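Putative phosphatase (PDB 3SD7) probably hydrolyses phosphate esters as a phosphatase of the haloacid dehalogenase (HAD) superfamily, although its physiological substrate is not established. Local coordinates at residues V166-L178 with K194-D206. Residues are numbered along the deposited sequence; the frame is centred on the assembly and turned at random.
Sequences VNKNEVIQYVLDL and KYDIIGAKKIGID
In the Rossmann-like core of this HAD-family protein, K168 reaches from the first turn of helix 168-179 over D196 of helix 194-203, beside the probable active site. The helices come so close here that K168 CB lies 3.4 Å from Y195 O. Bends at chi2 and chi3 (75° and 68°) carry the chain on past Y195 CB, 3.7 Å from CE, and turn NZ toward D35 and D196. The D196 salt bridge is long and its oxygen less surely placed; the stronger partner is D35, probably the first aspartate of the HAD DxDx(T/V) motif, with S134 also bonded to NZ. This is consistent with the motif III lysine of HAD enzymes, which holds that aspartate in place; D37 and D192 bind a sodium ion nearby. G199, having no side chain, lets its CA come within 4.2 Å of N169 CA, and I172 CD1 settles over its bare backbone, 3.7 Å from G199 C. Farther along, beta-branched I203 is a knob among N169, I172, Q173 and L176, sending CG1 to 3.9 Å from I172 CG2 while CG2 runs past L176 CD1. G204, with positive phi, closes the helix in a Schellman motif, and I205 CD1 then reaches I172 CG2 at 3.9 Å. The axes cross at -56°, 8.2 Å apart, and both helices pack on the parallel sheet: I172 and L176 rest on L33 of strand 31-34, A200 and I205 on strand 187-191.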
ATOM      1  N   VAL A 166      -0.361  -5.585 -10.395  1.00 60.09           N
ATOM      2  CA  VAL A 166      -1.673  -5.164 -10.874  1.00 57.55           C
ATOM      3  C   VAL A 166      -1.835  -3.652 -10.734  1.00 54.06           C
ATOM      4  O   VAL A 166      -1.426  -3.077  -9.717  1.00 52.56           O
ATOM      5  CB  VAL A 166      -2.812  -5.880 -10.115  1.00 56.60           C
ATOM      6  CG1 VAL A 166      -4.163  -5.518 -10.728  1.00 56.04           C
ATOM      7  CG2 VAL A 166      -2.596  -7.391 -10.151  1.00 59.57           C
ATOM      8  N   ASN A 167      -2.401  -3.027 -11.772  1.00 51.83           N
ATOM      9  CA  ASN A 167      -2.710  -1.602 -11.764  1.00 49.23           C
ATOM     10  C   ASN A 167      -3.817  -1.315 -10.758  1.00 44.69           C
ATOM     11  O   ASN A 167      -4.647  -2.205 -10.421  1.00 42.79           O
ATOM     12  CB  ASN A 167      -3.108  -1.099 -13.151  1.00 51.76           C
ATOM     13  CG  ASN A 167      -1.944  -1.023 -14.097  1.00 57.82           C
ATOM     14  OD1 ASN A 167      -0.804  -0.804 -13.682  1.00 62.31           O
ATOM     15  ND2 ASN A 167      -2.221  -1.170 -15.386  1.00 60.56           N
ATOM     16  N   LYS A 168      -3.862  -0.071 -10.292  0.60 40.30           N
ATOM     17  CA  LYS A 168      -4.804   0.295  -9.269  0.60 36.07           C
ATOM     18  C   LYS A 168      -6.257   0.272  -9.751  0.60 34.49           C
ATOM     19  O   LYS A 168      -7.112  -0.243  -9.072  0.60 30.37           O
ATOM     20  CB  LYS A 168      -4.462   1.674  -8.704  0.60 36.08           C
ATOM     21  CG  LYS A 168      -4.669   1.756  -7.244  0.60 34.16           C
ATOM     22  CD  LYS A 168      -3.570   1.031  -6.464  0.60 33.30           C
ATOM     23  CE  LYS A 168      -2.235   1.753  -6.603  0.60 33.42           C
ATOM     24  NZ  LYS A 168      -1.200   1.217  -5.686  0.60 33.73           N
ATOM     25  N   ASN A 169      -6.537   0.829 -10.925  1.00 35.47           N
ATOM     26  CA  ASN A 169      -7.932   0.833 -11.420  1.00 35.74           C
ATOM     27  C   ASN A 169      -8.489  -0.599 -11.506  1.00 33.45           C
ATOM     28  O   ASN A 169      -9.661  -0.842 -11.219  1.00 33.33           O
ATOM     29  CB  ASN A 169      -8.066   1.532 -12.769  1.00 37.98           C
ATOM     30  CG  ASN A 169      -7.502   0.717 -13.897  1.00 43.95           C
ATOM     31  OD1 ASN A 169      -6.293   0.673 -14.114  1.00 49.21           O
ATOM     32  ND2 ASN A 169      -8.385   0.051 -14.628  1.00 44.76           N
ATOM     33  N   GLU A 170      -7.630  -1.551 -11.845  1.00 34.13           N
ATOM     34  CA  GLU A 170      -8.056  -2.941 -12.000  1.00 35.51           C
ATOM     35  C   GLU A 170      -8.426  -3.602 -10.692  1.00 33.22           C
ATOM     36  O   GLU A 170      -9.419  -4.324 -10.606  1.00 30.74           O
ATOM     37  CB  GLU A 170      -6.966  -3.750 -12.690  1.00 37.93           C
ATOM     38  CG  GLU A 170      -6.638  -3.236 -14.067  1.00 46.06           C
ATOM     39  CD  GLU A 170      -5.767  -4.201 -14.836  1.00 55.91           C
ATOM     40  OE1 GLU A 170      -5.300  -5.201 -14.230  1.00 62.23           O
ATOM     41  OE2 GLU A 170      -5.550  -3.956 -16.040  1.00 64.30           O
ATOM     42  N   VAL A 171      -7.627  -3.346  -9.659  1.00 30.08           N
ATOM     43  CA  VAL A 171      -7.904  -3.936  -8.376  1.00 28.98           C
ATOM     44  C   VAL A 171      -9.105  -3.224  -7.695  1.00 26.42           C
ATOM     45  O   VAL A 171      -9.913  -3.860  -7.043  1.00 26.03           O
ATOM     46  CB  VAL A 171      -6.607  -4.034  -7.532  1.00 30.02           C
ATOM     47  CG1 VAL A 171      -6.066  -2.674  -7.123  1.00 29.50           C
ATOM     48  CG2 VAL A 171      -6.831  -4.887  -6.368  1.00 31.36           C
ATOM     49  N   ILE A 172      -9.238  -1.909  -7.899  1.00 26.30           N
ATOM     50  CA  ILE A 172     -10.387  -1.152  -7.397  1.00 24.94           C
ATOM     51  C   ILE A 172     -11.670  -1.682  -8.028  1.00 27.02           C
ATOM     52  O   ILE A 172     -12.637  -1.984  -7.338  1.00 25.95           O
ATOM     53  CB  ILE A 172     -10.260   0.372  -7.691  1.00 26.23           C
ATOM     54  CG1 ILE A 172      -9.115   0.970  -6.869  1.00 26.10           C
ATOM     55  CG2 ILE A 172     -11.559   1.084  -7.348  1.00 27.14           C
ATOM     56  CD1 ILE A 172      -8.769   2.436  -7.229  1.00 28.63           C
ATOM     57  N   GLN A 173     -11.669  -1.824  -9.348  1.00 27.14           N
ATOM     58  CA  GLN A 173     -12.844  -2.341 -10.024  1.00 29.34           C
ATOM     59  C   GLN A 173     -13.183  -3.754  -9.549  1.00 28.70           C
ATOM     60  O   GLN A 173     -14.349  -4.076  -9.335  1.00 29.47           O
ATOM     61  CB  GLN A 173     -12.644  -2.364 -11.531  1.00 31.79           C
ATOM     62  CG  GLN A 173     -13.902  -2.761 -12.286  1.00 35.28           C
ATOM     63  CD  GLN A 173     -15.019  -1.735 -12.130  1.00 37.68           C
ATOM     64  OE1 GLN A 173     -16.086  -2.025 -11.590  1.00 44.79           O
ATOM     65  NE2 GLN A 173     -14.750  -0.525 -12.548  1.00 36.95           N
ATOM     66  N   TYR A 174     -12.166  -4.596  -9.409  1.00 29.02           N
ATOM     67  CA  TYR A 174     -12.378  -5.978  -8.965  1.00 27.95           C
ATOM     68  C   TYR A 174     -13.101  -6.031  -7.621  1.00 27.38           C
ATOM     69  O   TYR A 174     -14.063  -6.753  -7.450  1.00 27.12           O
ATOM     70  CB  TYR A 174     -11.031  -6.752  -8.881  1.00 27.40           C
ATOM     71  CG  TYR A 174     -11.175  -8.136  -8.258  1.00 29.20           C
ATOM     72  CD1 TYR A 174     -11.714  -9.199  -8.977  1.00 38.75           C
ATOM     73  CD2 TYR A 174     -10.798  -8.367  -6.953  1.00 28.72           C
ATOM     74  CE1 TYR A 174     -11.863 -10.461  -8.388  1.00 38.77           C
ATOM     75  CE2 TYR A 174     -10.949  -9.620  -6.366  1.00 28.98           C
ATOM     76  CZ  TYR A 174     -11.471 -10.644  -7.071  1.00 33.90           C
ATOM     77  OH  TYR A 174     -11.601 -11.884  -6.456  1.00 39.16           O
ATOM     78  N   VAL A 175     -12.657  -5.212  -6.670  1.00 26.21           N
ATOM     79  CA  VAL A 175     -13.200  -5.272  -5.344  1.00 27.04           C
ATOM     80  C   VAL A 175     -14.611  -4.664  -5.280  1.00 27.84           C
ATOM     81  O   VAL A 175     -15.473  -5.177  -4.576  1.00 27.37           O
ATOM     82  CB  VAL A 175     -12.113  -4.741  -4.340  1.00 28.71           C
ATOM     83  CG1 VAL A 175     -12.248  -3.246  -4.134  1.00 26.73           C
ATOM     84  CG2 VAL A 175     -12.148  -5.509  -3.088  1.00 33.09           C
ATOM     85  N   LEU A 176     -14.880  -3.610  -6.061  1.00 27.60           N
ATOM     86  CA  LEU A 176     -16.245  -3.085  -6.165  1.00 30.77           C
ATOM     87  C   LEU A 176     -17.194  -4.085  -6.825  1.00 30.89           C
ATOM     88  O   LEU A 176     -18.380  -4.181  -6.459  1.00 32.89           O
ATOM     89  CB  LEU A 176     -16.284  -1.780  -6.968  1.00 30.97           C
ATOM     90  CG  LEU A 176     -15.678  -0.568  -6.292  1.00 35.00           C
ATOM     91  CD1 LEU A 176     -15.870   0.610  -7.250  1.00 34.98           C
ATOM     92  CD2 LEU A 176     -16.332  -0.304  -4.928  1.00 32.90           C
ATOM     93  N   ASP A 177     -16.699  -4.821  -7.820  1.00 31.14           N
ATOM     94  CA  ASP A 177     -17.541  -5.792  -8.476  1.00 32.82           C
ATOM     95  C   ASP A 177     -17.967  -6.872  -7.470  1.00 30.85           C
ATOM     96  O   ASP A 177     -19.066  -7.372  -7.565  1.00 32.42           O
ATOM     97  CB  ASP A 177     -16.862  -6.395  -9.695  1.00 33.79           C
ATOM     98  CG  ASP A 177     -16.749  -5.402 -10.872  1.00 37.42           C
ATOM     99  OD1 ASP A 177     -17.414  -4.345 -10.852  1.00 43.81           O
ATOM    100  OD2 ASP A 177     -16.004  -5.700 -11.820  1.00 40.47           O
ATOM    101  N   LEU A 178     -17.113  -7.201  -6.506  1.00 26.80           N
ATOM    102  CA  LEU A 178     -17.459  -8.214  -5.490  1.00 27.15           C
ATOM    103  C   LEU A 178     -18.590  -7.734  -4.584  1.00 28.89           C
ATOM    104  O   LEU A 178     -19.317  -8.548  -4.029  1.00 30.36           O
ATOM    105  CB  LEU A 178     -16.267  -8.555  -4.594  1.00 26.58           C
ATOM    106  CG  LEU A 178     -15.068  -9.233  -5.239  1.00 25.97           C
ATOM    107  CD1 LEU A 178     -13.933  -9.346  -4.217  1.00 24.06           C
ATOM    108  CD2 LEU A 178     -15.466 -10.604  -5.863  1.00 30.71           C
ATOM    109  N   LYS A 194      -0.032   9.026  -5.860  1.00 20.66           N
ATOM    110  CA  LYS A 194      -0.790   9.413  -7.055  1.00 21.79           C
ATOM    111  C   LYS A 194      -1.504   8.211  -7.725  1.00 21.39           C
ATOM    112  O   LYS A 194      -2.579   8.365  -8.259  1.00 23.28           O
ATOM    113  CB  LYS A 194       0.108  10.110  -8.081  1.00 23.63           C
ATOM    114  CG  LYS A 194       1.248   9.283  -8.579  1.00 25.32           C
ATOM    115  CD  LYS A 194       2.190  10.092  -9.502  1.00 33.36           C
ATOM    116  CE  LYS A 194       3.315   9.213  -9.971  1.00 39.25           C
ATOM    117  NZ  LYS A 194       4.200   9.871 -11.005  1.00 44.46           N
ATOM    118  N   TYR A 195      -0.908   7.025  -7.657  1.00 21.86           N
ATOM    119  CA  TYR A 195      -1.464   5.842  -8.306  1.00 22.49           C
ATOM    120  C   TYR A 195      -2.845   5.483  -7.784  1.00 21.15           C
ATOM    121  O   TYR A 195      -3.712   4.980  -8.539  1.00 24.12           O
ATOM    122  CB  TYR A 195      -0.492   4.666  -8.182  1.00 22.68           C
ATOM    123  CG  TYR A 195       0.869   5.032  -8.708  1.00 25.20           C
ATOM    124  CD1 TYR A 195       1.054   5.304 -10.051  1.00 29.22           C
ATOM    125  CD2 TYR A 195       1.959   5.171  -7.841  1.00 29.13           C
ATOM    126  CE1 TYR A 195       2.295   5.689 -10.532  1.00 34.73           C
ATOM    127  CE2 TYR A 195       3.192   5.560  -8.317  1.00 32.23           C
ATOM    128  CZ  TYR A 195       3.354   5.814  -9.651  1.00 34.27           C
ATOM    129  OH  TYR A 195       4.593   6.201 -10.137  1.00 37.73           O
ATOM    130  N   ASP A 196      -3.044   5.701  -6.487  1.00 20.82           N
ATOM    131  CA  ASP A 196      -4.335   5.488  -5.847  1.00 20.12           C
ATOM    132  C   ASP A 196      -5.367   6.488  -6.331  1.00 21.53           C
ATOM    133  O   ASP A 196      -6.530   6.140  -6.568  1.00 22.39           O
ATOM    134  CB  ASP A 196      -4.177   5.655  -4.333  1.00 19.74           C
ATOM    135  CG  ASP A 196      -3.290   4.626  -3.739  1.00 21.19           C
ATOM    136  OD1 ASP A 196      -3.543   3.423  -3.999  1.00 22.27           O
ATOM    137  OD2 ASP A 196      -2.309   4.978  -3.038  1.00 23.40           O
ATOM    138  N   ILE A 197      -4.948   7.748  -6.493  0.50 22.02           N
ATOM    139  CA  ILE A 197      -5.850   8.804  -6.935  0.50 23.40           C
ATOM    140  C   ILE A 197      -6.179   8.636  -8.418  0.50 24.85           C
ATOM    141  O   ILE A 197      -7.335   8.761  -8.817  0.50 27.02           O
ATOM    142  CB  ILE A 197      -5.278  10.200  -6.655  0.50 23.32           C
ATOM    143  CG1 ILE A 197      -4.749  10.277  -5.217  0.50 21.37           C
ATOM    144  CG2 ILE A 197      -6.321  11.303  -6.971  0.50 25.57           C
ATOM    145  CD1 ILE A 197      -5.753   9.831  -4.181  0.50 19.39           C
ATOM    146  N   ILE A 198      -5.167   8.325  -9.225  1.00 25.11           N
ATOM    147  CA  ILE A 198      -5.362   8.078 -10.675  1.00 27.52           C
ATOM    148  C   ILE A 198      -6.330   6.883 -10.858  1.00 26.10           C
ATOM    149  O   ILE A 198      -7.246   6.920 -11.704  1.00 29.90           O
ATOM    150  CB  ILE A 198      -4.009   7.771 -11.364  1.00 28.13           C
ATOM    151  CG1 ILE A 198      -3.131   9.024 -11.378  1.00 31.28           C
ATOM    152  CG2 ILE A 198      -4.219   7.250 -12.776  1.00 31.90           C
ATOM    153  CD1 ILE A 198      -1.654   8.724 -11.602  1.00 31.91           C
ATOM    154  N   GLY A 199      -6.147   5.847 -10.038  1.00 25.15           N
ATOM    155  CA  GLY A 199      -7.010   4.666 -10.071  1.00 26.75           C
ATOM    156  C   GLY A 199      -8.449   5.047  -9.762  1.00 26.29           C
ATOM    157  O   GLY A 199      -9.372   4.700 -10.509  1.00 27.97           O
ATOM    158  N   ALA A 200      -8.630   5.820  -8.701  1.00 24.19           N
ATOM    159  CA  ALA A 200      -9.959   6.280  -8.292  1.00 25.55           C
ATOM    160  C   ALA A 200     -10.646   7.081  -9.399  1.00 29.05           C
ATOM    161  O   ALA A 200     -11.841   6.893  -9.695  1.00 30.36           O
ATOM    162  CB  ALA A 200      -9.846   7.125  -7.062  1.00 24.61           C
ATOM    163  N   LYS A 201      -9.889   7.978 -10.018  1.00 30.26           N
ATOM    164  CA  LYS A 201     -10.442   8.802 -11.080  1.00 33.75           C
ATOM    165  C   LYS A 201     -10.838   7.991 -12.315  1.00 34.75           C
ATOM    166  O   LYS A 201     -11.867   8.281 -12.947  1.00 36.83           O
ATOM    167  CB  LYS A 201      -9.502   9.970 -11.409  1.00 34.72           C
ATOM    168  CG  LYS A 201      -9.473  10.972 -10.289  1.00 35.88           C
ATOM    169  CD  LYS A 201      -8.665  12.207 -10.612  1.00 41.39           C
ATOM    170  CE  LYS A 201      -8.786  13.185  -9.468  1.00 43.19           C
ATOM    171  NZ  LYS A 201      -8.503  14.567  -9.873  1.00 46.47           N
ATOM    172  N   LYS A 202     -10.072   6.955 -12.632  1.00 33.49           N
ATOM    173  CA  LYS A 202     -10.409   6.102 -13.770  1.00 36.50           C
ATOM    174  C   LYS A 202     -11.729   5.349 -13.549  1.00 36.00           C
ATOM    175  O   LYS A 202     -12.480   5.093 -14.491  1.00 38.10           O
ATOM    176  CB  LYS A 202      -9.285   5.112 -14.088  1.00 36.69           C
ATOM    177  CG  LYS A 202      -8.085   5.715 -14.773  1.00 40.51           C
ATOM    178  CD  LYS A 202      -6.988   4.679 -14.963  1.00 43.95           C
ATOM    179  CE  LYS A 202      -5.755   5.276 -15.629  1.00 50.32           C
ATOM    180  NZ  LYS A 202      -4.593   4.334 -15.547  1.00 53.74           N
ATOM    181  N   ILE A 203     -12.010   5.024 -12.295  1.00 33.88           N
ATOM    182  CA  ILE A 203     -13.194   4.293 -11.909  1.00 34.40           C
ATOM    183  C   ILE A 203     -14.379   5.227 -11.663  1.00 37.26           C
ATOM    184  O   ILE A 203     -15.532   4.800 -11.742  1.00 40.47           O
ATOM    185  CB  ILE A 203     -12.894   3.438 -10.650  1.00 32.43           C
ATOM    186  CG1 ILE A 203     -11.774   2.442 -10.964  1.00 31.82           C
ATOM    187  CG2 ILE A 203     -14.150   2.714 -10.162  1.00 34.17           C
ATOM    188  CD1 ILE A 203     -12.083   1.501 -12.127  1.00 36.34           C
ATOM    189  N   GLY A 204     -14.105   6.498 -11.390  1.00 36.57           N
ATOM    190  CA  GLY A 204     -15.155   7.479 -11.158  1.00 39.05           C
ATOM    191  C   GLY A 204     -15.607   7.561  -9.712  1.00 37.48           C
ATOM    192  O   GLY A 204     -16.788   7.763  -9.434  1.00 38.88           O
ATOM    193  N   ILE A 205     -14.677   7.374  -8.789  1.00 33.13           N
ATOM    194  CA  ILE A 205     -14.964   7.497  -7.375  1.00 31.46           C
ATOM    195  C   ILE A 205     -14.090   8.584  -6.740  1.00 32.04           C
ATOM    196  O   ILE A 205     -13.021   8.958  -7.278  1.00 32.59           O
ATOM    197  CB  ILE A 205     -14.789   6.144  -6.617  1.00 28.80           C
ATOM    198  CG1 ILE A 205     -13.366   5.614  -6.721  1.00 27.22           C
ATOM    199  CG2 ILE A 205     -15.761   5.074  -7.197  1.00 29.58           C
ATOM    200  CD1 ILE A 205     -13.140   4.345  -5.912  1.00 25.65           C
ATOM    201  N   ASP A 206     -14.557   9.086  -5.600  1.00 31.08           N
ATOM    202  CA  ASP A 206     -13.851  10.075  -4.819  1.00 30.56           C
ATOM    203  C   ASP A 206     -12.586   9.471  -4.192  1.00 27.76           C
ATOM    204  O   ASP A 206     -12.389   8.238  -4.187  1.00 24.39           O
ATOM    205  CB  ASP A 206     -14.768  10.664  -3.730  1.00 31.70           C
ATOM    206  CG  ASP A 206     -15.817  11.636  -4.294  1.00 37.53           C
ATOM    207  OD1 ASP A 206     -15.766  11.960  -5.499  1.00 38.16           O
ATOM    208  OD2 ASP A 206     -16.695  12.095  -3.517  1.00 39.38           O
TER